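Local coordinates for autophagy protein 5 (Saccharomyces cerevisiae, PDB 2DYO), which takes part in autophagic vesicle formation and cytoplasm-to-vacuole transport, and is required for nucleophagy and mitophagy, at residues A[54-57]-A[62-65]; A[50-55]-A[121-126]. One frame throughout, in Å; residues are numbered along the deposited sequence.

Contact 1: residues A[54-57]-A[62-65]; sequences LIWN and FLSF
Trp56 and Leu63 meet through apolar contact alone, with no hydrogen bond spanning the two segments. The closest approach is 4.0 Å, between Trp56 CZ3 and Leu63 CD2. This methyl lies near the plane of the indole, so it meets the edge of the six-membered ring and not its face. The two side chains run at roughly a right angle to each other. With CG of Trp56 anti to its carbonyl carbon (chi1 -72°), the indole swings out from the helix and its benzo corner reaches the loop, although the CA atoms of Trp56 and Leu63 remain 9.0 Å apart.

Both segments belong to the UblA domain, a ubiquitin-like fold. Here a side chain from the middle of helix 52-59 is met by the loop that leads on toward strand 74-79, so the chain turns back beside the helix it has just left.

A second, looser contact joins the aromatic rings. Trp56 CH2 stands 4.5 Å from Phe65 CZ, at the edge of the phenyl ring and near its plane, and the two ring planes are turned about 84° apart. The 99 Å² buried in all is modest, as suits a surface contact. Further bonds position the loop: Ser64 OG hydrogen-bonds to Ser25 O, and the backbones of Phe62 and Ser64 pair with Met28 and Phe26. Phe26 also touches Trp56.

Contact 2: residues A[50-55]-A[121-126]; sequences NYMPLI and IHLVMG
Ile55 projects its CG2 methyl toward Leu123 because CG1 takes the position beside the backbone N (chi1 -66°), which leaves CG2 anti to that nitrogen. Met52, one helical turn earlier, starts off to one side of the strand, but three successive torsions of the same sign, ending in chi3 -64°, curl the chain so that CE comes round to the same leucine. Leu123 answers with one branch, CD1, reached through a first torsion of -150°, some 30° away from fully anti.

The distances show how CD1 is received. It lies 4.1 Å from Ile55 CG2 and 4.3 Å from Met52 CE, so a single methyl touches two side chains of the helix. The backbones stay well apart, with 9.4 Å between the CA atoms of Ile55 and Leu123, and no hydrogen bond links the segments. Three positions apart, Met52 and Ile55 fall on the same side of the helix; its first turn is closed by Ile55 N to Tyr51 O, 3.0 Å, with Tyr51 at the N-cap.

All three touching residues are buried. Met52 also packs on Phe77 of strand 74-79 and on Ile136, while the backbone of Leu123 bonds to Ser21 and Asp23, which places it beside strand 15-22. Asn50 and Tyr51 instead meet a chain of another protein, Tyr51 OH by a hydrogen bond to its backbone. Helix 52-59 follows the hairpin of strands 15-22 and 37-43 and packs on a sheet of order 2-1-5-3-4, with strand 118-126 in the middle, the arrangement of the ubiquitin-like beta-grasp fold.

Overall arrangement
Contacts 1 and 2 have centres about 9 Å apart and lie on the same side of the chain's centre. Both start from helix 52-59; their helical segments overlap at Leu54 and Ile55, but contact 1 uses Trp56 and contact 2 uses Met52 and Ile55. Along the chain, the helix comes first, the loop 62-65 follows after only a few residues, and strand 118-126 arrives much later, in the middle of the five-stranded sheet. Contact 2, with all three touching residues buried, joins helix to sheet; contact 1, with none buried, lies at the surface of the ubiquitin-like domain. Packing of Phe65 CE2 on Met125 CE, 4.1 Å apart, connects the two.

Contact 1: residues A[54-57]-A[62-65]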
ATOM      1  N   LEU A  54      18.297  -1.237   1.377  1.00 33.95           N
ATOM      2  CA  LEU A  54      18.752   0.100   1.740  1.00 33.45           C
ATOM      3  C   LEU A  54      19.071   0.159   3.233  1.00 32.73           C
ATOM      4  O   LEU A  54      20.060   0.767   3.648  1.00 33.01           O
ATOM      5  CB  LEU A  54      17.663   1.124   1.401  1.00 34.86           C
ATOM      6  CG  LEU A  54      17.953   2.593   1.704  1.00 36.55           C
ATOM      7  CD1 LEU A  54      19.000   3.112   0.731  1.00 37.46           C
ATOM      8  CD2 LEU A  54      16.669   3.409   1.578  1.00 38.05           C
ATOM      9  N   ILE A  55      18.225  -0.474   4.036  1.00 30.08           N
ATOM     10  CA  ILE A  55      18.416  -0.500   5.480  1.00 31.55           C
ATOM     11  C   ILE A  55      19.662  -1.299   5.863  1.00 33.86           C
ATOM     12  O   ILE A  55      20.545  -0.801   6.570  1.00 33.16           O
ATOM     13  CB  ILE A  55      17.190  -1.117   6.187  1.00 30.34           C
ATOM     14  CG1 ILE A  55      15.973  -0.207   5.997  1.00 29.34           C
ATOM     15  CG2 ILE A  55      17.484  -1.321   7.671  1.00 31.03           C
ATOM     16  CD1 ILE A  55      14.707  -0.724   6.652  1.00 29.22           C
ATOM     17  N   TRP A  56      19.732  -2.539   5.397  1.00 33.21           N
ATOM     18  CA  TRP A  56      20.868  -3.391   5.703  1.00 36.27           C
ATOM     19  C   TRP A  56      22.192  -2.746   5.299  1.00 37.87           C
ATOM     20  O   TRP A  56      23.139  -2.717   6.088  1.00 38.16           O
ATOM     21  CB  TRP A  56      20.706  -4.746   5.009  1.00 37.46           C
ATOM     22  CG  TRP A  56      19.634  -5.609   5.622  1.00 38.48           C
ATOM     23  CD1 TRP A  56      18.631  -6.265   4.963  1.00 38.63           C
ATOM     24  CD2 TRP A  56      19.472  -5.921   7.009  1.00 39.39           C
ATOM     25  NE1 TRP A  56      17.856  -6.966   5.856  1.00 38.84           N
ATOM     26  CE2 TRP A  56      18.350  -6.773   7.119  1.00 39.92           C
ATOM     27  CE3 TRP A  56      20.168  -5.566   8.172  1.00 41.42           C
ATOM     28  CZ2 TRP A  56      17.907  -7.275   8.346  1.00 40.36           C
ATOM     29  CZ3 TRP A  56      19.727  -6.066   9.395  1.00 41.66           C
ATOM     30  CH2 TRP A  56      18.606  -6.912   9.469  1.00 42.00           C
ATOM     31  N   ASN A  57      22.257  -2.217   4.081  1.00 38.99           N
ATOM     32  CA  ASN A  57      23.481  -1.585   3.601  1.00 42.45           C
ATOM     33  C   ASN A  57      23.975  -0.454   4.497  1.00 43.04           C
ATOM     34  O   ASN A  57      25.169  -0.171   4.537  1.00 43.66           O
ATOM     35  CB  ASN A  57      23.292  -1.037   2.187  1.00 44.14           C
ATOM     36  CG  ASN A  57      24.525  -0.299   1.683  1.00 48.14           C
ATOM     37  OD1 ASN A  57      25.586  -0.898   1.494  1.00 49.61           O
ATOM     38  ND2 ASN A  57      24.394   1.005   1.475  1.00 45.95           N
ATOM     39  N   PHE A  62      27.604  -1.981  11.667  1.00 54.10           N
ATOM     40  CA  PHE A  62      27.383  -1.770  13.097  1.00 55.14           C
ATOM     41  C   PHE A  62      26.411  -2.749  13.737  1.00 55.19           C
ATOM     42  O   PHE A  62      25.986  -2.548  14.874  1.00 54.88           O
ATOM     43  CB  PHE A  62      26.892  -0.342  13.352  1.00 56.18           C
ATOM     44  CG  PHE A  62      27.779   0.720  12.768  1.00 57.54           C
ATOM     45  CD1 PHE A  62      27.759   0.986  11.402  1.00 58.06           C
ATOM     46  CD2 PHE A  62      28.647   1.443  13.578  1.00 57.47           C
ATOM     47  CE1 PHE A  62      28.590   1.962  10.852  1.00 58.13           C
ATOM     48  CE2 PHE A  62      29.482   2.421  13.040  1.00 57.88           C
ATOM     49  CZ  PHE A  62      29.454   2.679  11.672  1.00 58.16           C
ATOM     50  N   LEU A  63      26.062  -3.810  13.017  1.00 56.23           N
ATOM     51  CA  LEU A  63      25.129  -4.797  13.547  1.00 57.54           C
ATOM     52  C   LEU A  63      25.627  -5.418  14.843  1.00 58.78           C
ATOM     53  O   LEU A  63      26.830  -5.512  15.075  1.00 59.28           O
ATOM     54  CB  LEU A  63      24.867  -5.890  12.511  1.00 57.72           C
ATOM     55  CG  LEU A  63      24.079  -5.436  11.281  1.00 57.89           C
ATOM     56  CD1 LEU A  63      23.844  -6.622  10.364  1.00 58.35           C
ATOM     57  CD2 LEU A  63      22.751  -4.830  11.717  1.00 57.93           C
ATOM     58  N   SER A  64      24.690  -5.837  15.686  1.00 59.87           N
ATOM     59  CA  SER A  64      25.026  -6.445  16.968  1.00 61.03           C
ATOM     60  C   SER A  64      25.009  -7.967  16.898  1.00 62.41           C
ATOM     61  O   SER A  64      24.979  -8.638  17.928  1.00 63.33           O
ATOM     62  CB  SER A  64      24.035  -5.981  18.038  1.00 60.02           C
ATOM     63  OG  SER A  64      22.720  -6.404  17.726  1.00 58.76           O
ATOM     64  N   PHE A  65      25.034  -8.512  15.686  1.00 63.88           N
ATOM     65  CA  PHE A  65      25.001  -9.961  15.524  1.00 65.19           C
ATOM     66  C   PHE A  65      25.525 -10.412  14.168  1.00 66.07           C
ATOM     67  O   PHE A  65      25.749  -9.596  13.272  1.00 66.70           O
ATOM     68  CB  PHE A  65      23.566 -10.458  15.698  1.00 65.27           C
ATOM     69  CG  PHE A  65      22.631  -9.989  14.620  1.00 66.05           C
ATOM     70  CD1 PHE A  65      22.472 -10.723  13.448  1.00 66.12           C
ATOM     71  CD2 PHE A  65      21.929  -8.798  14.764  1.00 66.78           C
ATOM     72  CE1 PHE A  65      21.627 -10.278  12.435  1.00 66.54           C
ATOM     73  CE2 PHE A  65      21.080  -8.342  13.756  1.00 67.06           C
ATOM     74  CZ  PHE A  65      20.930  -9.085  12.589  1.00 66.85           C
TER

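Contact 2: residues A[50-55]-A[121-126]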
ATOM      1  N   ASN A  50      10.495  -3.466   0.402  1.00 22.18           N
ATOM      2  CA  ASN A  50      11.365  -3.167  -0.731  1.00 21.12           C
ATOM      3  C   ASN A  50      12.535  -2.272  -0.307  1.00 24.29           C
ATOM      4  O   ASN A  50      13.428  -1.971  -1.111  1.00 22.79           O
ATOM      5  CB  ASN A  50      10.567  -2.489  -1.843  1.00 22.03           C
ATOM      6  CG  ASN A  50       9.659  -3.462  -2.560  1.00 23.34           C
ATOM      7  OD1 ASN A  50       8.753  -3.078  -3.299  1.00 25.24           O
ATOM      8  ND2 ASN A  50       9.919  -4.746  -2.356  1.00 20.18           N
ATOM      9  N   TYR A  51      12.534  -1.854   0.956  1.00 22.98           N
ATOM     10  CA  TYR A  51      13.600  -1.001   1.454  1.00 24.08           C
ATOM     11  C   TYR A  51      14.570  -1.693   2.412  1.00 25.31           C
ATOM     12  O   TYR A  51      15.401  -1.037   3.039  1.00 25.50           O
ATOM     13  CB  TYR A  51      13.000   0.257   2.099  1.00 23.75           C
ATOM     14  CG  TYR A  51      12.206   1.056   1.094  1.00 23.92           C
ATOM     15  CD1 TYR A  51      10.907   0.682   0.753  1.00 24.27           C
ATOM     16  CD2 TYR A  51      12.802   2.084   0.370  1.00 24.67           C
ATOM     17  CE1 TYR A  51      10.231   1.301  -0.297  1.00 22.84           C
ATOM     18  CE2 TYR A  51      12.139   2.710  -0.679  1.00 24.55           C
ATOM     19  CZ  TYR A  51      10.853   2.307  -1.010  1.00 24.60           C
ATOM     20  OH  TYR A  51      10.223   2.879  -2.087  1.00 21.90           O
ATOM     21  N   MET A  52      14.477  -3.015   2.519  1.00 25.22           N
ATOM     22  CA  MET A  52      15.386  -3.753   3.391  1.00 27.50           C
ATOM     23  C   MET A  52      16.836  -3.652   2.914  1.00 29.43           C
ATOM     24  O   MET A  52      17.755  -3.511   3.726  1.00 29.42           O
ATOM     25  CB  MET A  52      14.970  -5.224   3.489  1.00 26.53           C
ATOM     26  CG  MET A  52      13.691  -5.433   4.274  1.00 26.47           C
ATOM     27  SD  MET A  52      13.662  -4.460   5.801  1.00 31.72           S
ATOM     28  CE  MET A  52      15.026  -5.177   6.714  1.00 28.17           C
ATOM     29  N   PRO A  53      17.065  -3.735   1.591  1.00 30.97           N
ATOM     30  CA  PRO A  53      18.438  -3.636   1.082  1.00 32.84           C
ATOM     31  C   PRO A  53      19.072  -2.311   1.503  1.00 34.44           C
ATOM     32  O   PRO A  53      20.228  -2.265   1.931  1.00 33.96           O
ATOM     33  CB  PRO A  53      18.251  -3.729  -0.431  1.00 32.64           C
ATOM     34  CG  PRO A  53      17.072  -4.646  -0.555  1.00 32.11           C
ATOM     35  CD  PRO A  53      16.134  -4.095   0.505  1.00 30.95           C
ATOM     36  N   LEU A  54      18.297  -1.237   1.377  1.00 33.95           N
ATOM     37  CA  LEU A  54      18.752   0.100   1.740  1.00 33.45           C
ATOM     38  C   LEU A  54      19.071   0.159   3.233  1.00 32.73           C
ATOM     39  O   LEU A  54      20.060   0.767   3.648  1.00 33.01           O
ATOM     40  CB  LEU A  54      17.663   1.124   1.401  1.00 34.86           C
ATOM     41  CG  LEU A  54      17.953   2.593   1.704  1.00 36.55           C
ATOM     42  CD1 LEU A  54      19.000   3.112   0.731  1.00 37.46           C
ATOM     43  CD2 LEU A  54      16.669   3.409   1.578  1.00 38.05           C
ATOM     44  N   ILE A  55      18.225  -0.474   4.036  1.00 30.08           N
ATOM     45  CA  ILE A  55      18.416  -0.500   5.480  1.00 31.55           C
ATOM     46  C   ILE A  55      19.662  -1.299   5.863  1.00 33.86           C
ATOM     47  O   ILE A  55      20.545  -0.801   6.570  1.00 33.16           O
ATOM     48  CB  ILE A  55      17.190  -1.117   6.187  1.00 30.34           C
ATOM     49  CG1 ILE A  55      15.973  -0.207   5.997  1.00 29.34           C
ATOM     50  CG2 ILE A  55      17.484  -1.321   7.671  1.00 31.03           C
ATOM     51  CD1 ILE A  55      14.707  -0.724   6.652  1.00 29.22           C
ATOM     52  N   ILE A 121       8.183   4.655  11.015  1.00 33.43           N
ATOM     53  CA  ILE A 121       8.333   3.203  11.041  1.00 34.08           C
ATOM     54  C   ILE A 121       9.573   2.777  11.821  1.00 33.23           C
ATOM     55  O   ILE A 121      10.646   3.360  11.669  1.00 33.36           O
ATOM     56  CB  ILE A 121       8.438   2.642   9.610  1.00 35.28           C
ATOM     57  CG1 ILE A 121       7.125   2.878   8.862  1.00 36.30           C
ATOM     58  CG2 ILE A 121       8.807   1.161   9.652  1.00 38.99           C
ATOM     59  CD1 ILE A 121       5.934   2.157   9.456  1.00 37.57           C
ATOM     60  N   HIS A 122       9.417   1.745  12.642  1.00 32.79           N
ATOM     61  CA  HIS A 122      10.512   1.233  13.455  1.00 35.26           C
ATOM     62  C   HIS A 122      10.756  -0.239  13.129  1.00 33.44           C
ATOM     63  O   HIS A 122       9.824  -1.043  13.125  1.00 32.36           O
ATOM     64  CB  HIS A 122      10.166   1.375  14.942  1.00 39.67           C
ATOM     65  CG  HIS A 122       9.578   2.707  15.300  1.00 45.46           C
ATOM     66  ND1 HIS A 122      10.289   3.686  15.964  1.00 47.42           N
ATOM     67  CD2 HIS A 122       8.354   3.234  15.055  1.00 46.91           C
ATOM     68  CE1 HIS A 122       9.529   4.758  16.111  1.00 47.69           C
ATOM     69  NE2 HIS A 122       8.350   4.511  15.568  1.00 48.78           N
ATOM     70  N   LEU A 123      12.012  -0.581  12.850  1.00 32.60           N
ATOM     71  CA  LEU A 123      12.392  -1.959  12.542  1.00 33.08           C
ATOM     72  C   LEU A 123      12.692  -2.627  13.882  1.00 34.28           C
ATOM     73  O   LEU A 123      13.565  -2.170  14.620  1.00 32.25           O
ATOM     74  CB  LEU A 123      13.650  -1.980  11.671  1.00 33.01           C
ATOM     75  CG  LEU A 123      13.901  -3.109  10.660  1.00 36.04           C
ATOM     76  CD1 LEU A 123      15.390  -3.351  10.584  1.00 32.32           C
ATOM     77  CD2 LEU A 123      13.181  -4.391  11.049  1.00 34.94           C
ATOM     78  N   VAL A 124      11.982  -3.710  14.181  1.00 33.96           N
ATOM     79  CA  VAL A 124      12.151  -4.424  15.445  1.00 37.89           C
ATOM     80  C   VAL A 124      12.455  -5.915  15.265  1.00 40.28           C
ATOM     81  O   VAL A 124      12.235  -6.480  14.193  1.00 39.02           O
ATOM     82  CB  VAL A 124      10.870  -4.286  16.302  1.00 38.19           C
ATOM     83  CG1 VAL A 124      11.029  -5.020  17.618  1.00 41.80           C
ATOM     84  CG2 VAL A 124      10.571  -2.820  16.546  1.00 40.32           C
ATOM     85  N   MET A 125      12.975  -6.543  16.318  1.00 42.09           N
ATOM     86  CA  MET A 125      13.279  -7.971  16.288  1.00 45.10           C
ATOM     87  C   MET A 125      12.723  -8.640  17.540  1.00 47.50           C
ATOM     88  O   MET A 125      12.384  -7.965  18.512  1.00 47.12           O
ATOM     89  CB  MET A 125      14.787  -8.213  16.213  1.00 44.77           C
ATOM     90  CG  MET A 125      15.556  -7.794  17.452  1.00 45.44           C
ATOM     91  SD  MET A 125      17.218  -8.484  17.429  1.00 47.37           S
ATOM     92  CE  MET A 125      18.051  -7.335  16.369  1.00 42.36           C
ATOM     93  N   GLY A 126      12.633  -9.966  17.512  1.00 50.12           N
ATOM     94  CA  GLY A 126      12.111 -10.694  18.654  1.00 53.47           C
ATOM     95  C   GLY A 126      12.020 -12.189  18.408  1.00 55.93           C
ATOM     96  O   GLY A 126      12.299 -12.659  17.303  1.00 55.59           O
TER